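Mandelate racemase / muconate lactonizing enzyme, C-terminal domain protein (Pseudovibrio sp. JE062, PDB 4JHM) is a mandelate racemase/muconate lactonizing enzyme-like member of the enolase superfamily, with a two-domain architecture that includes a barrel-type C-terminal domain. Local coordinates at residues Asp229-Val237 with Leu261-Val269; Tyr172-Glu183 with Lys208-Trp218. All blocks are in the same frame, centred on the assembly; numbering follows the deposited sequence.

Interaction 1 of 2, residues Asp229-Val237 with Leu261-Val269; sequences DFKTYQRLV and LSTGMWSDV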
loop_
_atom_site.group_PDB
_atom_site.type_symbol
_atom_site.label_atom_id
_atom_site.label_comp_id
_atom_site.label_asym_id
_atom_site.label_seq_id
_atom_site.Cartn_x
_atom_site.Cartn_y
_atom_site.Cartn_z
ATOM N N ASP A 229 -12.156 -10.884 -13.011
ATOM C CA ASP A 229 -12.552 -10.517 -11.664
ATOM C C ASP A 229 -11.348 -10.665 -10.753
ATOM O O ASP A 229 -11.299 -11.550 -9.912
ATOM C CB ASP A 229 -13.698 -11.401 -11.180
ATOM C CG ASP A 229 -14.167 -11.036 -9.782
ATOM O OD1 ASP A 229 -13.531 -10.181 -9.120
ATOM O OD2 ASP A 229 -15.177 -11.613 -9.336
ATOM N N PHE A 230 -10.385 -9.772 -10.923
ATOM C CA PHE A 230 -9.104 -9.881 -10.248
ATOM C C PHE A 230 -9.253 -10.016 -8.732
ATOM O O PHE A 230 -8.740 -10.963 -8.138
ATOM C CB PHE A 230 -8.217 -8.680 -10.594
ATOM C CG PHE A 230 -7.924 -8.533 -12.066
ATOM C CD1 PHE A 230 -8.076 -9.601 -12.941
ATOM C CD2 PHE A 230 -7.468 -7.326 -12.577
ATOM C CE1 PHE A 230 -7.796 -9.458 -14.292
ATOM C CE2 PHE A 230 -7.182 -7.180 -13.927
ATOM C CZ PHE A 230 -7.344 -8.248 -14.785
ATOM N N LYS A 231 -9.951 -9.074 -8.109
ATOM C CA LYS A 231 -10.101 -9.071 -6.650
ATOM C C LYS A 231 -10.580 -10.419 -6.075
ATOM O O LYS A 231 -10.131 -10.834 -5.001
ATOM C CB LYS A 231 -11.042 -7.941 -6.208
ATOM C CG LYS A 231 -10.348 -6.620 -5.899
ATOM C CD LYS A 231 -11.255 -5.440 -6.210
ATOM C CE LYS A 231 -10.981 -4.243 -5.312
ATOM N NZ LYS A 231 -11.732 -4.321 -4.022
ATOM N N THR A 232 -11.477 -11.101 -6.782
ATOM C CA THR A 232 -11.990 -12.383 -6.310
ATOM C C THR A 232 -10.899 -13.441 -6.328
ATOM O O THR A 232 -10.720 -14.180 -5.350
ATOM C CB THR A 232 -13.175 -12.867 -7.156
ATOM O OG1 THR A 232 -14.283 -11.979 -6.976
ATOM C CG2 THR A 232 -13.596 -14.259 -6.744
ATOM N N TYR A 233 -10.176 -13.516 -7.444
ATOM C CA TYR A 233 -9.024 -14.402 -7.546
ATOM C C TYR A 233 -8.024 -14.122 -6.412
ATOM O O TYR A 233 -7.534 -15.043 -5.758
ATOM C CB TYR A 233 -8.338 -14.222 -8.894
ATOM C CG TYR A 233 -8.778 -15.187 -9.971
ATOM C CD1 TYR A 233 -8.172 -16.426 -10.100
ATOM C CD2 TYR A 233 -9.773 -14.849 -10.882
ATOM C CE1 TYR A 233 -8.554 -17.315 -11.085
ATOM C CE2 TYR A 233 -10.159 -15.734 -11.876
ATOM C CZ TYR A 233 -9.544 -16.968 -11.972
ATOM O OH TYR A 233 -9.909 -17.868 -12.953
ATOM N N GLN A 234 -7.731 -12.847 -6.179
ATOM C CA GLN A 234 -6.827 -12.451 -5.104
ATOM C C GLN A 234 -7.278 -13.011 -3.761
ATOM O O GLN A 234 -6.453 -13.450 -2.953
ATOM C CB GLN A 234 -6.724 -10.928 -5.014
ATOM C CG GLN A 234 -5.898 -10.307 -6.129
ATOM C CD GLN A 234 -5.761 -8.802 -5.990
ATOM O OE1 GLN A 234 -6.751 -8.094 -5.847
ATOM N NE2 GLN A 234 -4.531 -8.307 -6.040
ATOM N N ARG A 235 -8.590 -13.005 -3.539
ATOM C CA ARG A 235 -9.163 -13.412 -2.257
ATOM C C ARG A 235 -9.181 -14.942 -2.109
ATOM O O ARG A 235 -8.938 -15.471 -1.022
ATOM C CB ARG A 235 -10.557 -12.798 -2.104
ATOM C CG ARG A 235 -11.491 -13.521 -1.154
ATOM C CD ARG A 235 -12.858 -12.857 -1.126
ATOM N NE ARG A 235 -13.052 -12.054 0.079
ATOM C CZ ARG A 235 -13.848 -12.403 1.081
ATOM N NH1 ARG A 235 -13.958 -11.623 2.139
ATOM N NH2 ARG A 235 -14.539 -13.537 1.023
ATOM N N LEU A 236 -9.440 -15.654 -3.201
ATOM C CA LEU A 236 -9.311 -17.118 -3.196
ATOM C C LEU A 236 -7.886 -17.567 -2.863
ATOM O O LEU A 236 -7.683 -18.444 -2.020
ATOM C CB LEU A 236 -9.719 -17.705 -4.547
ATOM C CG LEU A 236 -11.223 -17.762 -4.803
ATOM C CD1 LEU A 236 -11.497 -18.225 -6.223
ATOM C CD2 LEU A 236 -11.891 -18.675 -3.790
ATOM N N VAL A 237 -6.906 -16.968 -3.537
ATOM C CA VAL A 237 -5.499 -17.291 -3.315
ATOM C C VAL A 237 -5.019 -16.826 -1.941
ATOM O O VAL A 237 -4.108 -17.417 -1.358
ATOM C CB VAL A 237 -4.601 -16.660 -4.403
ATOM C CG1 VAL A 237 -3.132 -16.745 -4.016
ATOM C CG2 VAL A 237 -4.835 -17.346 -5.742
ATOM N N LEU A 261 0.650 -12.509 -11.455
ATOM C CA LEU A 261 1.539 -13.089 -10.468
ATOM C C LEU A 261 1.993 -12.018 -9.475
ATOM O O LEU A 261 2.018 -12.257 -8.268
ATOM C CB LEU A 261 2.734 -13.744 -11.164
ATOM C CG LEU A 261 2.373 -14.922 -12.072
ATOM C CD1 LEU A 261 3.611 -15.477 -12.759
ATOM C CD2 LEU A 261 1.688 -16.013 -11.271
ATOM N N SER A 262 2.321 -10.833 -9.984
ATOM C CA SER A 262 2.787 -9.724 -9.148
ATOM C C SER A 262 1.770 -9.274 -8.101
ATOM O O SER A 262 2.148 -8.755 -7.055
ATOM C CB SER A 262 3.167 -8.522 -10.015
ATOM O OG SER A 262 4.442 -8.705 -10.602
ATOM N N THR A 263 0.486 -9.466 -8.383
ATOM C CA THR A 263 -0.564 -9.002 -7.483
ATOM C C THR A 263 -1.279 -10.153 -6.772
ATOM O O THR A 263 -2.286 -9.938 -6.092
ATOM C CB THR A 263 -1.595 -8.138 -8.239
ATOM O OG1 THR A 263 -2.150 -8.880 -9.331
ATOM C CG2 THR A 263 -0.938 -6.889 -8.780
ATOM N N GLY A 264 -0.761 -11.369 -6.935
ATOM C CA GLY A 264 -1.285 -12.532 -6.218
ATOM C C GLY A 264 -2.646 -13.019 -6.692
ATOM O O GLY A 264 -3.460 -13.482 -5.894
HETATM N N MSE A 265 -2.892 -12.930 -7.995
HETATM C CA MSE A 265 -4.132 -13.425 -8.583
HETATM C C MSE A 265 -4.124 -14.914 -8.775
HETATM O O MSE A 265 -5.175 -15.551 -8.709
HETATM C CB MSE A 265 -4.316 -12.810 -9.960
HETATM C CG MSE A 265 -4.474 -11.301 -9.857
HETATM SE SE MSE A 265 -5.082 -10.614 -11.591
HETATM C CE MSE A 265 -4.723 -8.717 -11.217
ATOM N N TRP A 266 -2.942 -15.476 -9.026
ATOM C CA TRP A 266 -2.813 -16.883 -9.391
ATOM C C TRP A 266 -1.826 -17.650 -8.522
ATOM O O TRP A 266 -0.843 -17.090 -8.039
ATOM C CB TRP A 266 -2.318 -16.998 -10.825
ATOM C CG TRP A 266 -3.160 -16.322 -11.858
ATOM C CD1 TRP A 266 -4.486 -16.024 -11.778
ATOM C CD2 TRP A 266 -2.733 -15.907 -13.158
ATOM N NE1 TRP A 266 -4.907 -15.426 -12.943
ATOM C CE2 TRP A 266 -3.846 -15.345 -13.806
ATOM C CE3 TRP A 266 -1.511 -15.946 -13.833
ATOM C CZ2 TRP A 266 -3.776 -14.831 -15.094
ATOM C CZ3 TRP A 266 -1.444 -15.431 -15.108
ATOM C CH2 TRP A 266 -2.569 -14.885 -15.726
ATOM N N SER A 267 -2.075 -18.946 -8.364
ATOM C CA SER A 267 -1.110 -19.860 -7.740
ATOM C C SER A 267 -0.201 -20.491 -8.797
ATOM O O SER A 267 0.837 -21.073 -8.479
ATOM C CB SER A 267 -1.843 -20.964 -6.991
ATOM O OG SER A 267 -2.844 -20.427 -6.153
ATOM N N ASP A 268 -0.609 -20.387 -10.057
ATOM C CA ASP A 268 0.210 -20.818 -11.187
ATOM C C ASP A 268 -0.104 -19.914 -12.364
ATOM O O ASP A 268 -0.779 -18.894 -12.208
ATOM C CB ASP A 268 -0.072 -22.280 -11.549
ATOM C CG ASP A 268 -1.530 -22.535 -11.918
ATOM O OD1 ASP A 268 -2.185 -21.639 -12.499
ATOM O OD2 ASP A 268 -2.022 -23.648 -11.629
ATOM N N VAL A 269 0.388 -20.268 -13.543
ATOM C CA VAL A 269 -0.061 -19.594 -14.751
ATOM C C VAL A 269 -0.425 -20.652 -15.767
ATOM O O VAL A 269 0.224 -21.691 -15.856
ATOM C CB VAL A 269 0.968 -18.576 -15.297
ATOM C CG1 VAL A 269 2.287 -18.693 -14.559
ATOM C CG2 VAL A 269 1.151 -18.725 -16.803
#
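The side-chain amide of Q234 reaches across to the backbone carbonyl of T263, with Q234 NE2 2.8 Å from T263 O. The bond is nearly straight, at 170° at the hydrogen. T263 O lies close to the amide plane of Q234, while NE2 comes in somewhat tilted from the carbonyl plane of T263. The Q234 chain is extended beyond CG (chi2 -178°), which carries the amide out to the turn. T263 OG1 hydrogen-bonds back to H259 O in the last turn of helix 254-262.

Selenomethionine M265 buries more surface here than any other residue of the two segments. Its chain also runs extended, and its end lies over one face of the F230 ring. The methyl CE is 3.7 Å from the F230 ring centroid, and SE is 3.9 Å from the same centroid. This is a Met-aromatic contact with a CH-pi component. H259 of the fourth subunit meets the F230 ring edge-to-face.

G264 and M265 follow the end of helix 254-262, which closes in a Schellman motif with G264 (positive phi) as C-prime residue: M265 N bonds to A260 O and G264 N to L261 O. The contact thus sets this helix end and its following loop against helix 230-239, in the barrel-type domain of the enolase superfamily.

W266 turns an edge to the face of Y233 in an offset edge-to-face pair, with the planes at 74°. The Y233 ring centroid lies 5.6 Å from that of the five-membered ring of W266. Further along the helix, V237 CG2 lies 3.5 Å from M265 O and also meets the hydroxyl of S267. That hydroxyl bonds to I244 N on strand 243-245. Y233, L236 and V237 pack on I244.

Interaction 2 of 2, residues Tyr172-Glu183 with Lys208-Trp218; sequences YDKDVALVEAVE and KMAKWMERHNW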
loop_
_atom_site.group_PDB
_atom_site.type_symbol
_atom_site.label_atom_id
_atom_site.label_comp_id
_atom_site.label_asym_id
_atom_site.label_seq_id
_atom_site.Cartn_x
_atom_site.Cartn_y
_atom_site.Cartn_z
ATOM N N TYR A 172 -22.628 -24.876 -9.225
ATOM C CA TYR A 172 -22.278 -25.226 -7.851
ATOM C C TYR A 172 -23.100 -26.386 -7.276
ATOM O O TYR A 172 -22.540 -27.357 -6.781
ATOM C CB TYR A 172 -22.415 -23.992 -6.952
ATOM C CG TYR A 172 -22.016 -24.244 -5.520
ATOM C CD1 TYR A 172 -20.729 -24.649 -5.203
ATOM C CD2 TYR A 172 -22.919 -24.071 -4.487
ATOM C CE1 TYR A 172 -20.356 -24.884 -3.894
ATOM C CE2 TYR A 172 -22.558 -24.308 -3.174
ATOM C CZ TYR A 172 -21.276 -24.715 -2.885
ATOM O OH TYR A 172 -20.912 -24.955 -1.582
ATOM N N ASP A 173 -24.423 -26.287 -7.341
ATOM C CA ASP A 173 -25.295 -27.291 -6.720
ATOM C C ASP A 173 -25.074 -28.702 -7.260
ATOM O O ASP A 173 -24.871 -29.638 -6.486
ATOM C CB ASP A 173 -26.756 -26.890 -6.886
ATOM C CG ASP A 173 -27.061 -25.559 -6.241
ATOM O OD1 ASP A 173 -26.922 -25.454 -5.001
ATOM O OD2 ASP A 173 -27.426 -24.616 -6.977
ATOM N N LYS A 174 -25.113 -28.851 -8.581
ATOM C CA LYS A 174 -24.868 -30.149 -9.213
ATOM C C LYS A 174 -23.406 -30.577 -9.052
ATOM O O LYS A 174 -23.112 -31.748 -8.808
ATOM C CB LYS A 174 -25.256 -30.102 -10.691
ATOM C CG LYS A 174 -26.744 -29.862 -10.916
ATOM C CD LYS A 174 -27.066 -29.551 -12.370
ATOM C CE LYS A 174 -27.007 -30.799 -13.235
ATOM N NZ LYS A 174 -27.319 -30.499 -14.661
ATOM N N ASP A 175 -22.492 -29.621 -9.172
ATOM C CA ASP A 175 -21.072 -29.898 -8.990
ATOM C C ASP A 175 -20.758 -30.403 -7.584
ATOM O O ASP A 175 -19.812 -31.162 -7.389
ATOM C CB ASP A 175 -20.251 -28.648 -9.276
ATOM C CG ASP A 175 -20.279 -28.255 -10.737
ATOM O OD1 ASP A 175 -20.799 -29.036 -11.560
ATOM O OD2 ASP A 175 -19.776 -27.166 -11.066
ATOM N N VAL A 176 -21.547 -29.979 -6.602
ATOM C CA VAL A 176 -21.326 -30.408 -5.224
ATOM C C VAL A 176 -21.748 -31.864 -5.033
ATOM O O VAL A 176 -21.111 -32.606 -4.287
ATOM C CB VAL A 176 -22.080 -29.511 -4.219
ATOM C CG1 VAL A 176 -22.226 -30.211 -2.875
ATOM C CG2 VAL A 176 -21.359 -28.181 -4.048
ATOM N N ALA A 177 -22.824 -32.266 -5.703
ATOM C CA ALA A 177 -23.283 -33.651 -5.636
ATOM C C ALA A 177 -22.261 -34.555 -6.313
ATOM O O ALA A 177 -22.045 -35.692 -5.899
ATOM C CB ALA A 177 -24.645 -33.796 -6.297
ATOM N N LEU A 178 -21.635 -34.037 -7.363
ATOM C CA LEU A 178 -20.590 -34.761 -8.067
ATOM C C LEU A 178 -19.351 -34.848 -7.192
ATOM O O LEU A 178 -18.938 -35.923 -6.770
ATOM C CB LEU A 178 -20.248 -34.038 -9.368
ATOM C CG LEU A 178 -18.954 -34.479 -10.050
ATOM C CD1 LEU A 178 -19.136 -35.838 -10.708
ATOM C CD2 LEU A 178 -18.522 -33.447 -11.077
ATOM N N VAL A 179 -18.772 -33.690 -6.915
ATOM C CA VAL A 179 -17.527 -33.596 -6.168
ATOM C C VAL A 179 -17.501 -34.446 -4.893
ATOM O O VAL A 179 -16.501 -35.095 -4.607
ATOM C CB VAL A 179 -17.219 -32.121 -5.837
ATOM C CG1 VAL A 179 -16.486 -32.000 -4.519
ATOM C CG2 VAL A 179 -16.412 -31.491 -6.965
ATOM N N GLU A 180 -18.592 -34.447 -4.133
ATOM C CA GLU A 180 -18.634 -35.153 -2.851
ATOM C C GLU A 180 -18.746 -36.672 -3.023
ATOM O O GLU A 180 -18.129 -37.439 -2.275
ATOM C CB GLU A 180 -19.786 -34.623 -1.992
ATOM C CG GLU A 180 -19.586 -33.186 -1.536
ATOM C CD GLU A 180 -20.616 -32.728 -0.518
ATOM O OE1 GLU A 180 -21.811 -33.027 -0.700
ATOM O OE2 GLU A 180 -20.227 -32.055 0.461
ATOM N N ALA A 181 -19.531 -37.097 -4.008
ATOM C CA ALA A 181 -19.700 -38.517 -4.305
ATOM C C ALA A 181 -18.394 -39.143 -4.790
ATOM O O ALA A 181 -18.127 -40.316 -4.525
ATOM C CB ALA A 181 -20.792 -38.707 -5.345
ATOM N N VAL A 182 -17.591 -38.360 -5.504
ATOM C CA VAL A 182 -16.297 -38.827 -5.992
ATOM C C VAL A 182 -15.295 -38.970 -4.855
ATOM O O VAL A 182 -14.525 -39.926 -4.819
ATOM C CB VAL A 182 -15.711 -37.870 -7.049
ATOM C CG1 VAL A 182 -14.210 -38.079 -7.185
ATOM C CG2 VAL A 182 -16.399 -38.065 -8.393
ATOM N N GLU A 183 -15.298 -38.014 -3.933
ATOM C CA GLU A 183 -14.364 -38.039 -2.807
ATOM C C GLU A 183 -14.653 -39.228 -1.906
ATOM O O GLU A 183 -13.732 -39.849 -1.377
ATOM C CB GLU A 183 -14.441 -36.743 -1.992
ATOM C CG GLU A 183 -13.566 -36.737 -0.744
ATOM C CD GLU A 183 -12.079 -36.750 -1.057
ATOM O OE1 GLU A 183 -11.716 -36.667 -2.248
ATOM O OE2 GLU A 183 -11.266 -36.833 -0.108
ATOM N N LYS A 208 -16.653 -21.230 -1.457
ATOM C CA LYS A 208 -17.202 -22.376 -0.757
ATOM C C LYS A 208 -16.553 -23.671 -1.256
ATOM O O LYS A 208 -16.159 -24.531 -0.466
ATOM C CB LYS A 208 -18.715 -22.432 -0.951
ATOM C CG LYS A 208 -19.469 -22.940 0.263
ATOM C CD LYS A 208 -20.025 -21.802 1.100
ATOM C CE LYS A 208 -21.305 -21.245 0.497
ATOM N NZ LYS A 208 -22.074 -20.430 1.482
HETATM N N MSE A 209 -16.439 -23.798 -2.575
HETATM C CA MSE A 209 -15.880 -25.001 -3.192
HETATM C C MSE A 209 -14.419 -25.135 -2.888
HETATM O O MSE A 209 -13.920 -26.242 -2.682
HETATM C CB MSE A 209 -16.070 -24.929 -4.704
HETATM C CG MSE A 209 -15.354 -26.057 -5.447
HETATM SE SE MSE A 209 -16.265 -27.798 -5.221
HETATM C CE MSE A 209 -18.092 -27.290 -5.746
ATOM N N ALA A 210 -13.717 -24.005 -2.863
ATOM C CA ALA A 210 -12.271 -24.000 -2.652
ATOM C C ALA A 210 -11.932 -24.483 -1.248
ATOM O O ALA A 210 -11.060 -25.339 -1.073
ATOM C CB ALA A 210 -11.712 -22.609 -2.884
ATOM N N LYS A 211 -12.633 -23.934 -0.259
ATOM C CA LYS A 211 -12.487 -24.362 1.125
ATOM C C LYS A 211 -12.744 -25.858 1.252
ATOM O O LYS A 211 -12.048 -26.556 1.981
ATOM C CB LYS A 211 -13.447 -23.595 2.037
ATOM C CG LYS A 211 -13.035 -22.159 2.311
ATOM C CD LYS A 211 -13.677 -21.652 3.593
ATOM C CE LYS A 211 -13.517 -20.145 3.767
ATOM N NZ LYS A 211 -12.099 -19.692 3.848
ATOM N N TRP A 212 -13.745 -26.351 0.536
ATOM C CA TRP A 212 -14.039 -27.774 0.547
ATOM C C TRP A 212 -12.938 -28.578 -0.141
ATOM O O TRP A 212 -12.491 -29.600 0.380
ATOM C CB TRP A 212 -15.382 -28.046 -0.122
ATOM C CG TRP A 212 -15.773 -29.488 -0.094
ATOM C CD1 TRP A 212 -16.630 -30.091 0.780
ATOM C CD2 TRP A 212 -15.314 -30.516 -0.982
ATOM N NE1 TRP A 212 -16.735 -31.429 0.490
ATOM C CE2 TRP A 212 -15.939 -31.714 -0.588
ATOM C CE3 TRP A 212 -14.438 -30.538 -2.072
ATOM C CZ2 TRP A 212 -15.713 -32.917 -1.243
ATOM C CZ3 TRP A 212 -14.214 -31.733 -2.720
ATOM C CH2 TRP A 212 -14.846 -32.907 -2.303
HETATM N N MSE A 213 -12.501 -28.118 -1.309
HETATM C CA MSE A 213 -11.448 -28.811 -2.052
HETATM C C MSE A 213 -10.188 -28.774 -1.238
HETATM O O MSE A 213 -9.380 -29.701 -1.301
HETATM C CB MSE A 213 -11.231 -28.167 -3.422
HETATM C CG MSE A 213 -12.332 -28.588 -4.388
HETATM SE SE MSE A 213 -12.237 -27.579 -6.073
HETATM C CE MSE A 213 -10.425 -28.099 -6.644
ATOM N N GLU A 214 -10.025 -27.702 -0.459
ATOM C CA GLU A 214 -8.855 -27.518 0.401
ATOM C C GLU A 214 -8.826 -28.526 1.552
ATOM O O GLU A 214 -7.760 -29.009 1.921
ATOM C CB GLU A 214 -8.830 -26.087 0.956
ATOM C CG GLU A 214 -7.607 -25.730 1.793
ATOM C CD GLU A 214 -7.774 -24.414 2.548
ATOM O OE1 GLU A 214 -8.889 -24.155 3.058
ATOM O OE2 GLU A 214 -6.793 -23.641 2.642
ATOM N N ARG A 215 -9.990 -28.835 2.118
ATOM C CA ARG A 215 -10.079 -29.799 3.219
ATOM C C ARG A 215 -9.733 -31.202 2.754
ATOM O O ARG A 215 -9.130 -31.977 3.491
ATOM C CB ARG A 215 -11.488 -29.829 3.827
ATOM C CG ARG A 215 -11.776 -28.701 4.797
ATOM C CD ARG A 215 -12.913 -29.034 5.751
ATOM N NE ARG A 215 -12.947 -28.082 6.861
ATOM C CZ ARG A 215 -12.289 -28.230 8.012
ATOM N NH1 ARG A 215 -12.383 -27.297 8.954
ATOM N NH2 ARG A 215 -11.544 -29.309 8.234
ATOM N N HIS A 216 -10.138 -31.532 1.533
ATOM C CA HIS A 216 -9.965 -32.881 1.018
ATOM C C HIS A 216 -8.753 -32.980 0.083
ATOM O O HIS A 216 -8.633 -33.909 -0.714
ATOM C CB HIS A 216 -11.259 -33.348 0.350
ATOM C CG HIS A 216 -12.425 -33.427 1.294
ATOM N ND1 HIS A 216 -13.262 -32.358 1.542
ATOM C CD2 HIS A 216 -12.887 -34.448 2.056
ATOM C CE1 HIS A 216 -14.193 -32.718 2.407
ATOM N NE2 HIS A 216 -13.986 -33.981 2.736
ATOM N N ASN A 217 -7.848 -32.016 0.212
ATOM C CA ASN A 217 -6.546 -32.059 -0.451
ATOM C C ASN A 217 -6.584 -32.268 -1.970
ATOM O O ASN A 217 -5.666 -32.852 -2.541
ATOM C CB ASN A 217 -5.664 -33.124 0.213
ATOM C CG ASN A 217 -5.124 -32.679 1.564
ATOM O OD1 ASN A 217 -4.765 -31.518 1.754
ATOM N ND2 ASN A 217 -5.050 -33.610 2.508
ATOM N N TRP A 218 -7.629 -31.777 -2.627
ATOM C CA TRP A 218 -7.680 -31.815 -4.086
ATOM C C TRP A 218 -6.587 -30.927 -4.650
ATOM O O TRP A 218 -6.040 -30.080 -3.950
ATOM C CB TRP A 218 -9.040 -31.372 -4.609
ATOM C CG TRP A 218 -10.078 -32.419 -4.472
ATOM C CD1 TRP A 218 -10.218 -33.299 -3.443
ATOM C CD2 TRP A 218 -11.146 -32.694 -5.386
ATOM N NE1 TRP A 218 -11.302 -34.113 -3.662
ATOM C CE2 TRP A 218 -11.890 -33.760 -4.848
ATOM C CE3 TRP A 218 -11.540 -32.147 -6.610
ATOM C CZ2 TRP A 218 -13.004 -34.290 -5.489
ATOM C CZ3 TRP A 218 -12.644 -32.670 -7.245
ATOM C CH2 TRP A 218 -13.366 -33.733 -6.684
#
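Selenomethionine M209 fits as a knob among Y172, D175, V176 and V179. Its chain bends at chi2 and chi3, which brings CE obliquely up to the Y172 ring, M209 CE 3.8 Å from Y172 CD1. With CG anti to the backbone N (chi1 -177°), the Y172 side chain reaches over to K208 and crosses it at about a right angle. K208 NZ hydrogen-bonds to N217 OD1 of the second subunit.

W212 lies between two groups on opposite faces. V179 CG1 is on one, modelled too close to weigh, and H216 ND1 on the other. H216 ND1 also donates to W212 O (3.1 Å). E183 CB meets the edge of the indole.

E183 bends at chi2 and accepts from W218; W218 NE1 lies 2.9 Å from E183 OE1. The acceptor lies near the indole plane, but the N-H arrives from above the carboxylate plane.

The two helix segments run parallel (2°), axes 11.9 Å apart, as adjacent outer helices of the barrel-type domain, joined through strand 192-196 in helix-strand-helix order. V179, M209 and M213 pack on L195 of that strand, and V182 and W218 on F193. Helix 149-159 flanks helix 172-186 through V182 and I153.

Interaction 2 closes before interaction 1 opens along the chain, and their centres are 20 Å apart. Both lie in the enolase C-terminal domain-like region. Its parallel strands 192-196, 220-222 and 243-245 alternate with helices 172-186, 203-215 and 230-239. Helix 203-215 is the bridge: it pairs with helix 172-186 in interaction 2, and its other neighbour is helix 230-239 of interaction 1. The two contacts touch where L236 CD2 lies 4.0 Å from A210 CB. Together they join consecutive outer helices of the barrel, then the end of helix 254-262. Residues of both contacts also bond to the second subunit, R235 to D241 and K208 to N217 of that subunit, so these helices form part of a subunit interface.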